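Local coordinates for aac(6')-Ii (Enterococcus faecium, PDB 1N71), which probably acetylates the 6'-amino group of aminoglycoside antibiotics from acetyl-coenzyme A, giving resistance to these drugs, and is captured here with coenzyme A bound, at residues S4-N9 and D54-F59; D112-G117 and N160-D165; R90-L95 and L150-V155. All coordinates share one frame; numbering follows the deposited sequence.

Contact 1: residues S4-N9 and D54-F59; sequences SEFDRN and DELVGF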
# COMPACT_ATOMS: atom_id res chain seq x y z
N SER A 4 -24.87 -2.87 8.42
CA SER A 4 -24.40 -3.24 9.75
C SER A 4 -23.12 -4.06 9.67
O SER A 4 -22.67 -4.40 8.58
CB SER A 4 -25.48 -4.05 10.48
OG SER A 4 -25.66 -5.31 9.85
N GLU A 5 -22.54 -4.37 10.83
CA GLU A 5 -21.33 -5.17 10.86
C GLU A 5 -21.65 -6.54 10.30
O GLU A 5 -22.69 -7.12 10.61
CB GLU A 5 -20.78 -5.29 12.29
CG GLU A 5 -20.50 -3.95 12.96
CD GLU A 5 -19.75 -4.08 14.27
OE1 GLU A 5 -20.04 -5.03 15.04
OE2 GLU A 5 -18.88 -3.23 14.54
N PHE A 6 -20.76 -7.05 9.46
CA PHE A 6 -20.93 -8.35 8.83
C PHE A 6 -20.82 -9.49 9.85
O PHE A 6 -19.89 -9.52 10.65
CB PHE A 6 -19.86 -8.51 7.74
CG PHE A 6 -20.00 -9.76 6.92
CD1 PHE A 6 -19.61 -10.99 7.44
CD2 PHE A 6 -20.51 -9.70 5.63
CE1 PHE A 6 -19.73 -12.15 6.68
CE2 PHE A 6 -20.63 -10.86 4.86
CZ PHE A 6 -20.24 -12.08 5.39
N ASP A 7 -21.77 -10.42 9.81
CA ASP A 7 -21.75 -11.56 10.72
C ASP A 7 -20.74 -12.57 10.18
O ASP A 7 -21.05 -13.35 9.28
CB ASP A 7 -23.13 -12.22 10.81
CG ASP A 7 -23.15 -13.39 11.78
OD1 ASP A 7 -22.33 -14.32 11.61
OD2 ASP A 7 -23.99 -13.39 12.71
N ARG A 8 -19.54 -12.55 10.75
CA ARG A 8 -18.47 -13.45 10.33
C ARG A 8 -18.78 -14.93 10.50
O ARG A 8 -18.05 -15.78 10.00
CB ARG A 8 -17.20 -13.10 11.12
CG ARG A 8 -16.71 -11.68 10.89
CD ARG A 8 -15.77 -11.24 12.00
NE ARG A 8 -15.23 -9.90 11.75
CZ ARG A 8 -14.64 -9.15 12.67
NH1 ARG A 8 -14.51 -9.59 13.91
NH2 ARG A 8 -14.17 -7.95 12.33
N ASN A 9 -19.88 -15.24 11.18
CA ASN A 9 -20.26 -16.63 11.41
C ASN A 9 -21.47 -17.09 10.60
O ASN A 9 -22.07 -18.11 10.91
CB ASN A 9 -20.53 -16.87 12.90
CG ASN A 9 -19.37 -16.47 13.78
OD1 ASN A 9 -18.24 -16.91 13.58
ND2 ASN A 9 -19.65 -15.63 14.78
N ASP A 54 -32.74 -10.41 3.17
CA ASP A 54 -31.80 -11.47 3.52
C ASP A 54 -30.71 -11.58 2.46
O ASP A 54 -29.85 -12.46 2.53
CB ASP A 54 -32.54 -12.80 3.64
N GLU A 55 -30.73 -10.68 1.49
CA GLU A 55 -29.75 -10.69 0.41
C GLU A 55 -28.64 -9.68 0.60
O GLU A 55 -28.89 -8.51 0.88
CB GLU A 55 -30.46 -10.44 -0.93
CG GLU A 55 -29.53 -10.12 -2.09
CD GLU A 55 -30.27 -9.95 -3.41
OE1 GLU A 55 -31.38 -9.39 -3.41
OE2 GLU A 55 -29.73 -10.37 -4.46
N LEU A 56 -27.40 -10.14 0.45
CA LEU A 56 -26.23 -9.27 0.57
C LEU A 56 -26.10 -8.49 -0.73
O LEU A 56 -25.85 -9.09 -1.78
CB LEU A 56 -24.97 -10.09 0.81
CG LEU A 56 -23.70 -9.27 1.06
CD1 LEU A 56 -23.77 -8.63 2.44
CD2 LEU A 56 -22.46 -10.15 0.96
N VAL A 57 -26.25 -7.18 -0.67
CA VAL A 57 -26.15 -6.35 -1.86
C VAL A 57 -24.90 -5.48 -1.89
O VAL A 57 -24.60 -4.85 -2.91
CB VAL A 57 -27.39 -5.43 -2.00
CG1 VAL A 57 -28.66 -6.28 -2.15
CG2 VAL A 57 -27.50 -4.53 -0.78
N GLY A 58 -24.16 -5.45 -0.78
CA GLY A 58 -22.96 -4.65 -0.72
C GLY A 58 -22.05 -5.02 0.44
O GLY A 58 -22.52 -5.49 1.48
N PHE A 59 -20.75 -4.82 0.26
CA PHE A 59 -19.80 -5.15 1.31
C PHE A 59 -18.60 -4.21 1.25
O PHE A 59 -18.18 -3.80 0.17
CB PHE A 59 -19.29 -6.58 1.13
CG PHE A 59 -18.29 -7.00 2.17
CD1 PHE A 59 -18.70 -7.43 3.43
CD2 PHE A 59 -16.92 -6.95 1.89
CE1 PHE A 59 -17.77 -7.81 4.40
CE2 PHE A 59 -15.98 -7.32 2.85
CZ PHE A 59 -16.40 -7.75 4.11
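Two phenyl rings, Phe-6 and Phe-59, carry most of this contact in an offset edge-to-face pair. The planes stand 88° apart and the centroids 5.4 Å, with Phe-59 turning its edge toward the face of Phe-6. Its leading corner is CE1, which comes to 3.5 Å from CD2 of Phe-6; CD1 of Phe-59 follows at 3.6 Å from that same CD2. Phe-59 gets there because its CG lies anti to the backbone N (chi1 179°), which swings the ring across the gap although its CB leaves the backbone pointing neither at segment 4-9 nor away from it.

The aliphatic part is slighter. Leu-56 puts CD2 at the rim of the Phe-6 ring, near its plane, 4.4 Å from CE2.

In the GNAT sheet Phe-6 directly follows strand 2-5, the edge strand within this chain, and Leu-56 and Phe-59 lie on 55-66. Both strands run antiparallel to 46-52, so the side chains meet past that strand, over Ala-47 and Ala-49. Helix 11-24 covers them, Leu-17 touching both Leu-56 and Phe-59.

Hydrogen bonds within and beside the segments shape both. Val-57 and Gly-58 face Ala-50 together in a classic beta bulge, while past the strand end the side-chain oxygen Asp-7 OD1 accepts from Asn-9 N at 2.7 Å, an Asx turn.

Contact 2: residues D112-G117 and N160-D165; sequences DDLDHG and NANGWD
Asn-162 reaches Asp-112 with its amide nitrogen: ND2 donates to OD2 of Asp-112 over 2.8 Å, at an N-H...acceptor angle of 159°. CG of Asn-162 lies beside its own backbone N (chi1 -52°), which aims the amide across the gap. The acceptor lies close to the amide plane, but ND2 meets the carboxylate on its anti side, somewhat out of plane, and the two flat groups are turned 72° against each other. Asn-162 OD1 also lies 3.4 Å from Asp-112 OD2, but both are acceptors and no bond forms. Leu-114 adds the apolar part, its CD2 lying against the root of the amide at 3.4 Å from CG of Asn-162. Tyr-66 of the second subunit packs on both Asp-112 and Asn-162.

ND2 also donates to the carbonyl O of Lys-166, so two acceptors hold the amide nitrogen. These are two loops of the GNAT fold, one leaving strand 106-112 and the other joining strands 153-158 and 168-174; the Asp-112 side chain is about 6 Å from the bound coenzyme A.

Each loop is braced from within. A type I turn from Asn-160 to Gly-163 presents Asn-162, and Asn-160 OD1 accepts from Asp-165 N at 2.9 Å. In the other loop, Asp-113 OD1 accepts from Gly-117 N at 2.7 Å. Further out, Arg-178 of the second subunit forms a salt bridge with Asp-165.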
# COMPACT_ATOMS: atom_id res chain seq x y z
N ASP A 112 -7.35 1.63 -9.26
CA ASP A 112 -6.60 1.56 -10.50
C ASP A 112 -7.36 2.08 -11.72
O ASP A 112 -8.58 2.15 -11.73
CB ASP A 112 -6.15 0.11 -10.74
CG ASP A 112 -5.41 -0.47 -9.55
OD1 ASP A 112 -6.07 -0.82 -8.54
OD2 ASP A 112 -4.16 -0.57 -9.61
N ASP A 113 -6.60 2.46 -12.75
CA ASP A 113 -7.17 2.95 -13.99
C ASP A 113 -6.53 2.10 -15.08
O ASP A 113 -5.45 2.43 -15.58
CB ASP A 113 -6.82 4.43 -14.20
CG ASP A 113 -7.51 5.03 -15.42
OD1 ASP A 113 -8.19 4.28 -16.15
OD2 ASP A 113 -7.38 6.25 -15.65
N LEU A 114 -7.19 1.00 -15.43
CA LEU A 114 -6.67 0.07 -16.44
C LEU A 114 -7.18 0.32 -17.86
O LEU A 114 -6.55 -0.13 -18.82
CB LEU A 114 -7.03 -1.36 -16.05
CG LEU A 114 -6.87 -1.77 -14.58
CD1 LEU A 114 -7.37 -3.20 -14.41
CD2 LEU A 114 -5.41 -1.64 -14.17
N ASP A 115 -8.30 1.02 -18.00
CA ASP A 115 -8.86 1.27 -19.32
C ASP A 115 -9.18 2.73 -19.64
O ASP A 115 -10.28 3.04 -20.11
CB ASP A 115 -10.12 0.42 -19.53
N HIS A 116 -8.23 3.61 -19.37
CA HIS A 116 -8.38 5.03 -19.65
C HIS A 116 -9.69 5.64 -19.14
O HIS A 116 -10.42 6.30 -19.88
CB HIS A 116 -8.23 5.27 -21.16
CG HIS A 116 -7.90 6.68 -21.53
ND1 HIS A 116 -6.96 7.43 -20.84
CD2 HIS A 116 -8.34 7.47 -22.54
CE1 HIS A 116 -6.84 8.62 -21.42
NE2 HIS A 116 -7.66 8.67 -22.45
N GLY A 117 -9.98 5.42 -17.86
CA GLY A 117 -11.18 5.97 -17.26
C GLY A 117 -10.99 7.40 -16.80
O GLY A 117 -11.96 8.14 -16.62
N ASN A 160 2.56 3.35 -14.01
CA ASN A 160 2.72 2.05 -14.66
C ASN A 160 2.54 0.83 -13.76
O ASN A 160 3.09 -0.23 -14.04
CB ASN A 160 4.11 2.00 -15.31
CG ASN A 160 4.44 3.26 -16.08
OD1 ASN A 160 3.70 3.66 -16.98
ND2 ASN A 160 5.55 3.89 -15.73
N ALA A 161 1.76 0.98 -12.70
CA ALA A 161 1.55 -0.11 -11.74
C ALA A 161 1.07 -1.42 -12.35
O ALA A 161 1.64 -2.49 -12.08
CB ALA A 161 0.57 0.34 -10.66
N ASN A 162 0.03 -1.34 -13.17
CA ASN A 162 -0.58 -2.50 -13.80
C ASN A 162 -0.13 -2.66 -15.24
O ASN A 162 -0.77 -3.35 -16.03
CB ASN A 162 -2.10 -2.34 -13.76
CG ASN A 162 -2.61 -2.04 -12.37
OD1 ASN A 162 -2.77 -2.94 -11.54
ND2 ASN A 162 -2.85 -0.76 -12.09
N GLY A 163 0.99 -2.03 -15.59
CA GLY A 163 1.48 -2.08 -16.95
C GLY A 163 1.67 -0.65 -17.43
O GLY A 163 1.26 0.28 -16.75
N TRP A 164 2.28 -0.46 -18.59
CA TRP A 164 2.50 0.89 -19.08
C TRP A 164 1.24 1.75 -19.11
O TRP A 164 0.22 1.37 -19.68
CB TRP A 164 3.14 0.86 -20.46
CG TRP A 164 4.52 0.27 -20.44
CD1 TRP A 164 4.89 -0.97 -20.89
CD2 TRP A 164 5.70 0.87 -19.91
NE1 TRP A 164 6.23 -1.17 -20.67
CE2 TRP A 164 6.75 -0.05 -20.07
CE3 TRP A 164 5.97 2.11 -19.31
CZ2 TRP A 164 8.06 0.22 -19.65
CZ3 TRP A 164 7.28 2.38 -18.89
CH2 TRP A 164 8.30 1.44 -19.07
N ASP A 165 1.33 2.92 -18.47
CA ASP A 165 0.26 3.90 -18.40
C ASP A 165 -1.08 3.41 -17.86
O ASP A 165 -2.14 3.88 -18.28
CB ASP A 165 0.08 4.56 -19.77
CG ASP A 165 1.38 5.16 -20.29
OD1 ASP A 165 2.21 5.61 -19.47
OD2 ASP A 165 1.57 5.18 -21.53

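Contact 3: residues R90-L95 and L150-V155; sequences RLVNYL and LGYKIV
Val-92 is the residue of helix 87-101 that meets Leu-150 and Tyr-152. Just before it, Arg-90 points away from the 150-155 segment and gives NH2 to the carbonyl O of Met-1, while Leu-91 packs on strands 46-52 and 55-66.

Val-92 itself faces the partner, and Leu-150 comes at it tip to tip with one methyl, CD1. That methyl sits over the fork of the valine, 3.5 Å from CB and 3.6 Å from each of CG1 and CG2, so the branch point and both arms close on a single carbon. The extended leucine chain (chi2 -175°) delivers CD1 to this spot. Val-92 and Tyr-152 point at each other from opposite directions, the tyrosine arriving on another side of the valine from Leu-150: CG1 of Val-92, the arm anti to the backbone N (chi1 171°), lies 4.0 Å from CE1 and 3.8 Å from OH of the tyrosine. The hydroxyl has its polar partner one turn further along the helix, in a hydrogen bond with Glu-96 OE2, so Tyr-152 holds the helix by a polar grip as well as an apolar one.

Further on, Tyr-94 N and Leu-95 N continue the helical bonding to Arg-90 O and Leu-91 O, and Leu-95 packs on Ile-60 and Ala-62.

Between the two partners of Val-92, Gly-151 is the C-prime residue of a Schellman motif that ends helix 144-149. The contact thus joins helix 87-101 to the turn between helix 144-149 and strand 153-158, beside the coenzyme A site of the GNAT fold: the side chain of Leu-150 is about 6 Å from the bound coenzyme A, and that of Val-92 about 4 Å from the side chain of Leu-76, which binds it.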
# COMPACT_ATOMS: atom_id res chain seq x y z
N ARG A 90 -23.44 4.82 2.06
CA ARG A 90 -23.77 4.34 3.38
C ARG A 90 -22.72 3.37 3.92
O ARG A 90 -22.42 3.36 5.11
CB ARG A 90 -25.16 3.70 3.34
CG ARG A 90 -26.22 4.71 2.91
CD ARG A 90 -27.55 4.05 2.61
NE ARG A 90 -28.12 3.44 3.80
CZ ARG A 90 -29.21 2.69 3.80
NH1 ARG A 90 -29.85 2.46 2.66
NH2 ARG A 90 -29.67 2.18 4.93
N LEU A 91 -22.14 2.55 3.03
CA LEU A 91 -21.11 1.61 3.45
C LEU A 91 -19.84 2.36 3.86
O LEU A 91 -19.22 2.04 4.88
CB LEU A 91 -20.77 0.63 2.32
CG LEU A 91 -21.78 -0.48 2.02
CD1 LEU A 91 -21.33 -1.28 0.80
CD2 LEU A 91 -21.92 -1.39 3.24
N VAL A 92 -19.44 3.34 3.07
CA VAL A 92 -18.24 4.10 3.39
C VAL A 92 -18.40 4.87 4.69
O VAL A 92 -17.51 4.85 5.54
CB VAL A 92 -17.89 5.07 2.25
CG1 VAL A 92 -16.77 6.01 2.68
CG2 VAL A 92 -17.45 4.27 1.03
N ASN A 93 -19.54 5.52 4.87
CA ASN A 93 -19.78 6.27 6.10
C ASN A 93 -19.80 5.36 7.32
O ASN A 93 -19.33 5.75 8.39
CB ASN A 93 -21.09 7.06 6.00
CG ASN A 93 -20.99 8.22 5.02
OD1 ASN A 93 -19.98 8.91 4.97
ND2 ASN A 93 -22.05 8.45 4.26
N TYR A 94 -20.34 4.15 7.17
CA TYR A 94 -20.39 3.22 8.29
C TYR A 94 -18.96 2.75 8.59
O TYR A 94 -18.57 2.62 9.75
CB TYR A 94 -21.29 2.03 7.96
CG TYR A 94 -21.68 1.19 9.17
CD1 TYR A 94 -20.79 0.28 9.72
CD2 TYR A 94 -22.94 1.32 9.75
CE1 TYR A 94 -21.15 -0.49 10.83
CE2 TYR A 94 -23.31 0.56 10.86
CZ TYR A 94 -22.41 -0.34 11.39
OH TYR A 94 -22.76 -1.10 12.48
N LEU A 95 -18.19 2.50 7.54
CA LEU A 95 -16.82 2.06 7.74
C LEU A 95 -16.06 3.14 8.52
O LEU A 95 -15.34 2.84 9.47
CB LEU A 95 -16.13 1.83 6.39
CG LEU A 95 -14.63 1.54 6.47
CD1 LEU A 95 -14.39 0.20 7.14
CD2 LEU A 95 -14.04 1.54 5.07
N LEU A 150 -17.08 11.73 -1.32
CA LEU A 150 -17.19 11.32 0.08
C LEU A 150 -16.09 11.95 0.92
O LEU A 150 -15.89 11.57 2.08
CB LEU A 150 -17.14 9.79 0.20
CG LEU A 150 -18.33 9.09 -0.44
CD1 LEU A 150 -18.27 7.60 -0.16
CD2 LEU A 150 -19.62 9.69 0.11
N GLY A 151 -15.37 12.91 0.34
CA GLY A 151 -14.33 13.59 1.09
C GLY A 151 -12.92 13.08 0.94
O GLY A 151 -12.01 13.59 1.60
N TYR A 152 -12.72 12.08 0.09
CA TYR A 152 -11.37 11.56 -0.12
C TYR A 152 -10.67 12.42 -1.16
O TYR A 152 -11.31 13.01 -2.03
CB TYR A 152 -11.40 10.10 -0.59
CG TYR A 152 -11.89 9.15 0.49
CD1 TYR A 152 -13.21 9.19 0.93
CD2 TYR A 152 -11.00 8.27 1.12
CE1 TYR A 152 -13.64 8.38 1.99
CE2 TYR A 152 -11.42 7.46 2.18
CZ TYR A 152 -12.74 7.53 2.61
OH TYR A 152 -13.15 6.77 3.69
N LYS A 153 -9.35 12.48 -1.06
CA LYS A 153 -8.55 13.29 -1.98
C LYS A 153 -7.45 12.44 -2.61
O LYS A 153 -6.92 11.55 -1.97
CB LYS A 153 -7.93 14.45 -1.20
CG LYS A 153 -6.72 15.11 -1.83
CD LYS A 153 -6.19 16.23 -0.92
CE LYS A 153 -5.01 16.96 -1.56
NZ LYS A 153 -4.67 18.23 -0.83
N ILE A 154 -7.13 12.70 -3.87
CA ILE A 154 -6.04 11.95 -4.50
C ILE A 154 -4.77 12.51 -3.88
O ILE A 154 -4.48 13.71 -4.01
CB ILE A 154 -5.99 12.16 -6.03
CG1 ILE A 154 -7.29 11.63 -6.66
CG2 ILE A 154 -4.76 11.43 -6.60
CD1 ILE A 154 -7.42 11.92 -8.17
N VAL A 155 -4.00 11.65 -3.22
CA VAL A 155 -2.77 12.06 -2.57
C VAL A 155 -1.54 11.40 -3.19
O VAL A 155 -0.43 11.58 -2.71
CB VAL A 155 -2.78 11.71 -1.08
CG1 VAL A 155 -3.85 12.53 -0.37
CG2 VAL A 155 -3.04 10.22 -0.90

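Contacts 1 and 3 are buried and largely apolar, whereas contact 2 lies at the surface and turns on an amide-carboxylate hydrogen bond. Contacts 1 and 3 reach the same sheet and touch: Leu-91 CD1 packs 3.6 Å from Phe-59 N, and Tyr-94 lies against Ser-4 and Glu-5. Contact 1 joins side chains, two of them aromatic, past strand 46-52 near the 2-5 edge of the sheet, while contact 3 packs a helix against a helix end and the chain leading into strand 153-158. Contact 2 sits about 31 Å from contact 1, centre to centre, on the opposite side of the chain's centre. Contacts 2 and 3 both meet the second subunit; contact 1 does not.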